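Glutathione S-transferase (Vibrio parahaemolyticus, PDB 7MIQ) probably catalyses the conjugation of glutathione to electrophilic substrates, as a dimeric transferase of the Gtt2 class with a thioredoxin-like domain. Local coordinates at residues E95-H98 with R99-E102. Residues are numbered along the deposited sequence; the frame is centred on the assembly and turned at random.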
loop_
_atom_site.group_PDB
_atom_site.type_symbol
_atom_site.label_atom_id
_atom_site.label_comp_id
_atom_site.label_asym_id
_atom_site.label_seq_id
_atom_site.Cartn_x
_atom_site.Cartn_y
_atom_site.Cartn_z
ATOM N N GLU A 95 1.284 -9.649 1.703
ATOM C CA GLU A 95 0.465 -8.474 1.417
ATOM C C GLU A 95 -0.015 -7.816 2.703
ATOM O O GLU A 95 0.065 -6.588 2.850
ATOM C CB GLU A 95 -0.729 -8.863 0.541
ATOM C CG GLU A 95 -1.518 -7.674 -0.002
ATOM C CD GLU A 95 -0.793 -6.961 -1.124
ATOM O OE1 GLU A 95 -0.313 -7.650 -2.050
ATOM O OE2 GLU A 95 -0.695 -5.719 -1.076
ATOM N N MET A 96 -0.503 -8.622 3.653
ATOM C CA MET A 96 -0.989 -8.080 4.919
ATOM C C MET A 96 0.116 -7.350 5.673
ATOM O O MET A 96 -0.038 -6.179 6.046
ATOM C CB MET A 96 -1.568 -9.205 5.780
ATOM C CG MET A 96 -1.794 -8.809 7.228
ATOM S SD MET A 96 -2.490 -10.143 8.227
ATOM C CE MET A 96 -1.225 -11.403 8.090
ATOM N N TRP A 97 1.240 -8.028 5.921
ATOM C CA TRP A 97 2.290 -7.417 6.732
ATOM C C TRP A 97 3.011 -6.299 5.988
ATOM O O TRP A 97 3.501 -5.357 6.624
ATOM C CB TRP A 97 3.281 -8.480 7.202
ATOM C CG TRP A 97 2.790 -9.200 8.421
ATOM C CD1 TRP A 97 2.231 -10.443 8.475
ATOM C CD2 TRP A 97 2.785 -8.696 9.762
ATOM N NE1 TRP A 97 1.888 -10.750 9.773
ATOM C CE2 TRP A 97 2.220 -9.694 10.581
ATOM C CE3 TRP A 97 3.210 -7.500 10.349
ATOM C CZ2 TRP A 97 2.071 -9.532 11.959
ATOM C CZ3 TRP A 97 3.061 -7.341 11.719
ATOM C CH2 TRP A 97 2.497 -8.351 12.506
ATOM N N HIS A 98 3.097 -6.376 4.656
ATOM C CA HIS A 98 3.690 -5.269 3.914
ATOM C C HIS A 98 2.897 -3.992 4.136
ATOM O O HIS A 98 3.473 -2.935 4.409
ATOM C CB HIS A 98 3.774 -5.586 2.417
ATOM C CG HIS A 98 4.965 -4.978 1.744
ATOM N ND1 HIS A 98 5.245 -5.164 0.406
ATOM C CD2 HIS A 98 5.958 -4.195 2.229
ATOM C CE1 HIS A 98 6.354 -4.516 0.095
ATOM N NE2 HIS A 98 6.810 -3.922 1.184
ATOM N N ARG A 99 1.568 -4.081 4.065
ATOM C CA ARG A 99 0.731 -2.897 4.230
ATOM C C ARG A 99 0.758 -2.389 5.666
ATOM O O ARG A 99 0.748 -1.173 5.899
ATOM C CB ARG A 99 -0.694 -3.216 3.780
ATOM C CG ARG A 99 -0.782 -3.388 2.274
ATOM C CD ARG A 99 -2.135 -3.862 1.780
ATOM N NE ARG A 99 -2.191 -3.697 0.331
ATOM C CZ ARG A 99 -2.603 -2.591 -0.275
ATOM N NH1 ARG A 99 -3.104 -1.575 0.408
ATOM N NH2 ARG A 99 -2.500 -2.497 -1.598
ATOM N N VAL A 100 0.795 -3.298 6.641
ATOM C CA VAL A 100 0.892 -2.886 8.041
ATOM C C VAL A 100 2.197 -2.136 8.283
ATOM O O VAL A 100 2.207 -1.040 8.858
ATOM C CB VAL A 100 0.756 -4.106 8.970
ATOM C CG1 VAL A 100 1.140 -3.738 10.388
ATOM C CG2 VAL A 100 -0.668 -4.647 8.929
ATOM N N VAL A 101 3.320 -2.707 7.831
ATOM C CA VAL A 101 4.612 -2.049 8.026
ATOM C C VAL A 101 4.663 -0.716 7.277
ATOM O O VAL A 101 5.199 0.277 7.784
ATOM C CB VAL A 101 5.764 -2.985 7.602
ATOM C CG1 VAL A 101 7.084 -2.228 7.547
ATOM C CG2 VAL A 101 5.877 -4.173 8.561
ATOM N N GLU A 102 4.114 -0.671 6.062
ATOM C CA GLU A 102 4.170 0.568 5.243
ATOM C C GLU A 102 3.303 1.668 5.874
ATOM O O GLU A 102 3.856 2.712 6.179
ATOM C CB GLU A 102 3.777 0.306 3.795
ATOM C CG GLU A 102 4.883 -0.312 2.977
ATOM C CD GLU A 102 4.439 -0.656 1.570
ATOM O OE1 GLU A 102 3.393 -1.318 1.423
ATOM O OE2 GLU A 102 5.132 -0.259 0.639
HETATM O O HOH W 1 -0.872 -4.090 -3.317
#
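An i to i+4 salt bridge along helix 88-114 joins E95 to R99: R99 NE donates to E95 OE2 at 2.9 Å. The carboxylate oxygen offers its anti lone pair and lies close to the guanidinium plane, so the arginine is met at its edge, although the two flat groups are turned 37° apart. With CG of E95 anti to its own nitrogen (chi1 -170°) and the chain bent at chi2, the acid reaches an arginine extended from CG to NE. A water within hydrogen-bonding distance of E95 OE2 (2.8 Å) also accepts from R99 NH2, bridging the pair. This helix belongs to the all-helical C-terminal domain of the glutathione transferase fold; the side bearing E95 and R99 faces the second subunit, where E95 OE1 pairs with R71 and R99 NH1 with E102 of that chain. The next i to i+4 pair stacks: the E102 carboxylate lies over one face of the H98 ring, displaced toward its rim, planes 11° apart. H98 NE2 hydrogen-bonds to T166 OG1 and E102 OE2 forms a salt bridge with R14, helping orient the ring and, in the conformer described, the acid. W97 CE3 approaches V100 CG1 obliquely at 4.3 Å, and V100 also packs on F141.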